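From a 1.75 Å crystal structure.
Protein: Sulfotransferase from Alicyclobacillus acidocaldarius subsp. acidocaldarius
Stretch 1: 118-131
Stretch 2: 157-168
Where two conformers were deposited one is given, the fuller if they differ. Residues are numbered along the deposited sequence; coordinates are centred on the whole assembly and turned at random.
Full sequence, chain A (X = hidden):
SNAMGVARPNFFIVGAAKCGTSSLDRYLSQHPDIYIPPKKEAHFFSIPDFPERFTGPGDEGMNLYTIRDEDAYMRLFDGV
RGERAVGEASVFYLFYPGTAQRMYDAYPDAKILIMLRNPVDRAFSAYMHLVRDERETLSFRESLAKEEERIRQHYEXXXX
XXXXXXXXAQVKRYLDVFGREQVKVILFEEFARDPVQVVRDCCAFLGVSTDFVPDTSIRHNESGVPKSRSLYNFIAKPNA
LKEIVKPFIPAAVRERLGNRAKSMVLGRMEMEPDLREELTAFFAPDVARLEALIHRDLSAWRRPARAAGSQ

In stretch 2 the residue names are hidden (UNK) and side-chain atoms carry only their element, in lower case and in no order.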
# COMPACT_ATOMS: atom_id res chain seq x y z
N ASN A 118 0.42 -4.77 11.19
CA ASN A 118 1.04 -6.03 11.62
C ASN A 118 0.79 -7.03 10.50
O ASN A 118 -0.35 -7.27 10.10
CB ASN A 118 0.33 -6.49 12.90
CG ASN A 118 0.79 -7.85 13.40
OD1 ASN A 118 1.42 -8.63 12.68
ND2 ASN A 118 0.46 -8.15 14.66
N PRO A 119 1.87 -7.62 9.95
CA PRO A 119 1.71 -8.44 8.74
C PRO A 119 0.91 -9.72 8.98
O PRO A 119 0.42 -10.31 8.01
CB PRO A 119 3.15 -8.79 8.34
CG PRO A 119 3.97 -8.58 9.61
CD PRO A 119 3.29 -7.41 10.29
N VAL A 120 0.79 -10.14 10.23
CA VAL A 120 -0.08 -11.28 10.54
C VAL A 120 -1.55 -10.89 10.28
O VAL A 120 -2.30 -11.63 9.62
CB VAL A 120 0.09 -11.73 11.99
CG1 VAL A 120 -0.85 -12.90 12.29
CG2 VAL A 120 1.54 -12.13 12.25
N ASP A 121 -1.95 -9.73 10.80
CA ASP A 121 -3.31 -9.23 10.60
C ASP A 121 -3.56 -8.87 9.14
O ASP A 121 -4.67 -9.04 8.63
CB ASP A 121 -3.57 -8.01 11.49
CG ASP A 121 -3.57 -8.38 12.96
OD1 ASP A 121 -4.35 -9.27 13.35
OD2 ASP A 121 -2.80 -7.79 13.74
N ARG A 122 -2.54 -8.33 8.49
CA ARG A 122 -2.66 -7.96 7.07
C ARG A 122 -2.97 -9.19 6.23
O ARG A 122 -3.81 -9.15 5.32
CB ARG A 122 -1.37 -7.31 6.56
CG ARG A 122 -1.52 -6.63 5.19
CD ARG A 122 -0.23 -6.71 4.36
NE ARG A 122 -0.04 -8.09 3.90
CZ ARG A 122 -0.69 -8.62 2.86
NH1 ARG A 122 -1.57 -7.88 2.17
NH2 ARG A 122 -0.48 -9.89 2.52
N ALA A 123 -2.27 -10.29 6.50
CA ALA A 123 -2.49 -11.52 5.75
C ALA A 123 -3.94 -11.97 5.92
O ALA A 123 -4.60 -12.35 4.95
CB ALA A 123 -1.53 -12.63 6.22
N PHE A 124 -4.44 -11.94 7.15
CA PHE A 124 -5.80 -12.41 7.39
C PHE A 124 -6.81 -11.48 6.71
O PHE A 124 -7.85 -11.94 6.22
CB PHE A 124 -6.08 -12.51 8.88
CG PHE A 124 -7.29 -13.34 9.21
CD1 PHE A 124 -7.34 -14.68 8.83
CD2 PHE A 124 -8.35 -12.80 9.91
CE1 PHE A 124 -8.45 -15.45 9.14
CE2 PHE A 124 -9.46 -13.57 10.22
CZ PHE A 124 -9.51 -14.89 9.83
N SER A 125 -6.51 -10.19 6.68
CA SER A 125 -7.37 -9.23 6.00
C SER A 125 -7.47 -9.51 4.50
O SER A 125 -8.54 -9.41 3.90
CB SER A 125 -6.88 -7.80 6.24
OG SER A 125 -7.75 -6.88 5.61
N ALA A 126 -6.34 -9.85 3.88
CA ALA A 126 -6.33 -10.20 2.46
C ALA A 126 -7.17 -11.45 2.23
O ALA A 126 -7.95 -11.52 1.28
CB ALA A 126 -4.91 -10.41 1.97
N TYR A 127 -7.01 -12.43 3.11
CA TYR A 127 -7.80 -13.66 3.04
C TYR A 127 -9.30 -13.35 3.10
O TYR A 127 -10.07 -13.81 2.25
CB TYR A 127 -7.41 -14.61 4.18
CG TYR A 127 -8.36 -15.79 4.29
CD1 TYR A 127 -8.35 -16.80 3.34
CD2 TYR A 127 -9.25 -15.88 5.34
CE1 TYR A 127 -9.23 -17.89 3.44
CE2 TYR A 127 -10.13 -16.96 5.45
CZ TYR A 127 -10.11 -17.95 4.50
OH TYR A 127 -10.99 -19.02 4.60
N MSE A 128 -9.70 -12.57 4.10
CA MSE A 128 -11.11 -12.22 4.27
C MSE A 128 -11.66 -11.51 3.04
O MSE A 128 -12.81 -11.72 2.65
CB MSE A 128 -11.32 -11.37 5.53
CG MSE A 128 -11.07 -12.15 6.81
SE MSE A 128 -11.63 -11.17 8.41
CE MSE A 128 -10.12 -9.95 8.56
N HIS A 129 -10.83 -10.67 2.44
CA HIS A 129 -11.20 -9.94 1.22
C HIS A 129 -11.48 -10.93 0.08
O HIS A 129 -12.51 -10.84 -0.59
CB HIS A 129 -10.08 -8.97 0.84
CG HIS A 129 -10.29 -8.22 -0.44
ND1 HIS A 129 -9.87 -6.92 -0.61
CD2 HIS A 129 -10.84 -8.59 -1.62
CE1 HIS A 129 -10.17 -6.52 -1.84
NE2 HIS A 129 -10.76 -7.51 -2.47
N LEU A 130 -10.56 -11.88 -0.11
CA LEU A 130 -10.71 -12.90 -1.15
C LEU A 130 -11.93 -13.78 -0.92
O LEU A 130 -12.62 -14.15 -1.87
CB LEU A 130 -9.44 -13.76 -1.26
CG LEU A 130 -8.21 -13.00 -1.76
CD1 LEU A 130 -6.91 -13.76 -1.41
CD2 LEU A 130 -8.33 -12.76 -3.26
N VAL A 131 -12.22 -14.10 0.35
CA VAL A 131 -13.40 -14.90 0.67
C VAL A 131 -14.68 -14.11 0.41
O VAL A 131 -15.64 -14.63 -0.16
CB VAL A 131 -13.39 -15.38 2.13
CG1 VAL A 131 -14.75 -15.97 2.53
CG2 VAL A 131 -12.27 -16.40 2.35
N UNK A 157 -0.94 -10.29 -6.46
CA UNK A 157 -0.29 -10.27 -5.14
C UNK A 157 -1.24 -10.23 -3.95
O UNK A 157 -0.78 -10.46 -2.84
c UNK A 157 -0.58 -9.12 -7.28
c UNK A 157 0.61 -8.55 -6.58
c UNK A 157 0.60 -9.01 -5.17
N UNK A 158 -2.53 -9.96 -4.16
CA UNK A 158 -3.46 -10.05 -3.03
C UNK A 158 -3.39 -11.44 -2.40
O UNK A 158 -3.60 -11.60 -1.19
c UNK A 158 -5.95 -9.64 -2.35
c UNK A 158 -5.53 -8.66 -1.24
c UNK A 158 -7.30 -9.23 -2.93
c UNK A 158 -4.90 -9.74 -3.47
N UNK A 159 -3.08 -12.43 -3.22
CA UNK A 159 -2.96 -13.80 -2.73
C UNK A 159 -1.65 -14.06 -1.99
O UNK A 159 -1.51 -15.14 -1.38
c UNK A 159 -7.98 -16.79 -4.76
c UNK A 159 -7.10 -17.16 -3.73
c UNK A 159 -6.38 -15.24 -5.57
c UNK A 159 -4.53 -14.00 -5.83
c UNK A 159 -3.05 -14.80 -3.88
n UNK A 159 -5.78 -14.28 -6.35
c UNK A 159 -7.63 -15.84 -5.69
c UNK A 159 -4.31 -14.76 -4.71
c UNK A 159 -5.85 -16.55 -3.60
c UNK A 159 -5.47 -15.58 -4.53
N UNK A 160 -0.68 -13.14 -1.99
CA UNK A 160 0.59 -13.59 -1.44
C UNK A 160 0.61 -13.08 -0.01
O UNK A 160 1.17 -12.01 0.29
c UNK A 160 2.76 -12.26 -4.40
c UNK A 160 1.84 -13.03 -3.69
o UNK A 160 2.22 -13.29 -7.84
c UNK A 160 1.15 -14.02 -5.80
c UNK A 160 1.04 -13.91 -4.40
c UNK A 160 1.74 -12.88 -2.17
c UNK A 160 2.08 -13.23 -6.47
c UNK A 160 2.88 -12.36 -5.77
N UNK A 161 0.22 -13.95 0.90
CA UNK A 161 -0.03 -13.54 2.27
C UNK A 161 1.27 -13.15 2.92
O UNK A 161 1.37 -12.12 3.58
c UNK A 161 -3.05 -14.11 2.50
c UNK A 161 -3.53 -16.66 1.55
c UNK A 161 -0.66 -14.68 3.04
c UNK A 161 -4.31 -14.44 2.00
c UNK A 161 -2.02 -15.04 2.51
c UNK A 161 -2.29 -16.33 2.04
o UNK A 161 -5.78 -16.06 1.05
c UNK A 161 -4.54 -15.72 1.54
N UNK A 162 2.26 -14.02 2.75
CA UNK A 162 3.58 -13.79 3.34
C UNK A 162 4.41 -12.77 2.56
O UNK A 162 4.98 -11.85 3.14
n UNK A 162 3.95 -19.58 7.40
c UNK A 162 3.79 -19.02 6.21
n UNK A 162 4.65 -18.11 5.77
c UNK A 162 4.56 -17.43 4.47
c UNK A 162 4.36 -15.11 3.46
n UNK A 162 2.76 -19.36 5.45
c UNK A 162 3.86 -16.05 4.57
N UNK A 163 4.48 -12.92 1.23
CA UNK A 163 5.43 -12.12 0.47
C UNK A 163 5.14 -10.63 0.60
O UNK A 163 6.05 -9.80 0.73
c UNK A 163 5.44 -12.53 -1.00
N UNK A 164 3.86 -10.28 0.58
CA UNK A 164 3.48 -8.87 0.62
C UNK A 164 3.72 -8.25 2.01
O UNK A 164 3.91 -7.04 2.14
c UNK A 164 1.96 -8.94 -1.38
c UNK A 164 2.01 -8.70 0.14
c UNK A 164 1.45 -7.33 0.49
N UNK A 165 3.73 -9.08 3.03
CA UNK A 165 3.96 -8.63 4.39
C UNK A 165 5.43 -8.54 4.79
O UNK A 165 5.72 -8.09 5.91
N UNK A 166 6.36 -8.93 3.92
CA UNK A 166 7.73 -8.76 4.39
C UNK A 166 8.14 -7.38 3.92
O UNK A 166 8.85 -7.20 2.92
c UNK A 166 8.92 -11.47 5.55
c UNK A 166 8.35 -11.28 4.15
c UNK A 166 8.61 -9.83 3.71
c UNK A 166 8.94 -12.31 3.18
N UNK A 167 7.96 -6.42 4.82
CA UNK A 167 8.00 -5.02 4.43
C UNK A 167 9.41 -4.48 4.34
O UNK A 167 9.64 -3.50 3.64
c UNK A 167 4.00 -4.79 7.27
c UNK A 167 4.90 -4.61 4.64
o UNK A 167 1.78 -5.19 6.51
c UNK A 167 5.33 -4.53 6.99
c UNK A 167 7.27 -4.14 5.45
c UNK A 167 5.81 -4.45 5.69
c UNK A 167 3.10 -4.95 6.22
c UNK A 167 3.54 -4.86 4.91
N UNK A 168 10.33 -5.07 5.09
CA UNK A 168 11.61 -4.39 5.33
C UNK A 168 12.31 -4.05 4.01
O UNK A 168 12.71 -2.90 3.79
c UNK A 168 12.52 -5.23 6.22
O HOH W 1 1.29 -10.09 5.40
O HOH W 2 -1.76 -9.94 -0.11

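Stretch 1 is a helix from Pro119 onward, capped by Asn118, whose OD1 accepts from Val120 N at 2.9 Å; stretch 2 packs along one side of it. At position 157 three carbons close a ring onto the backbone N, and no side-chain atom reaches the helix. This is Pro157. Position 158 has four carbons, forked at the second. One terminal carbon lies over the face of the His129 ring, 3.8 Å from its centroid, and also meets Leu130 CD2, while the other branch approaches Ala126. The fork identifies Leu158.

Position 159 carries one carbon and then fused five- and six-membered rings holding eight carbons and one nitrogen. The CA-to-CB bond points away from the helix, yet the rings come back far enough for Leu130 CD1 to sit over their face, 3.7 Å from a ring carbon of 159. This is Trp159, and that carbon is CE3. At position 160 a single carbon leads to a six-carbon ring bearing one oxygen; the CA-to-CB bond points away, and the ring does not touch stretch 1. The pattern is that of tyrosine, Tyr160.

Position 161 has the same atoms, but here the ring lies against the helix. Its CB is 3.9 Å from Ala123 CB, the ring edge faces Ala126, and the oxygen ends 3.5 Å from Tyr127 CD1 and 3.6 Å from Leu130 CD1. This is Tyr161, which loses more surface to the other stretch than any other residue here.

At position 162 three carbons, a nitrogen and a carbon carrying two more nitrogens spell out a guanidinium; the side chain points away and makes no contact, and the residue is Arg162. Position 163 has one carbon, also directed away, and is Ala163. At position 164 one carbon carries two others, and one of these lies over one face of the Arg122 guanidinium, 3.4 Å from Arg122 CZ; the residue is Val164, the carbon its CG1.

Position 165 has no side-chain atoms and is Gly165. Its CA is 4.9 Å from Pro119 CA, and an ideal CB would fall only 3.1 Å from Pro119 CB, so the absent side chain permits this close approach. The four carbons of position 166, forked at the second, define Leu166, which turns away from the helix. Position 167 again shows one carbon and a six-carbon ring with one oxygen. The oxygen is 3.3 Å from Arg122 CD and 3.9 Å from Pro119 CA, and the residue is Tyr167. The single carbon of position 168 is out of reach and belongs to Ala168.

The contact combines a polar site with an apolar strip. Arg122 NH2 donates to Tyr161 O at 3.1 Å, the sole direct hydrogen bond between the stretches. Two waters extend this link: water 1 accepts from Arg122 NE and donates to Pro119 O and Tyr161 O, while water 2 accepts from Arg122 NH2 and donates to Pro157 O and Leu158 O. Farther along the helix, Ala123 and Ala126 leave room for Tyr161 and Leu158, and Leu130 packs against Leu158, Trp159 and Tyr161.

Stretch 2, residues 157-168: PLWYYRAVGLYA
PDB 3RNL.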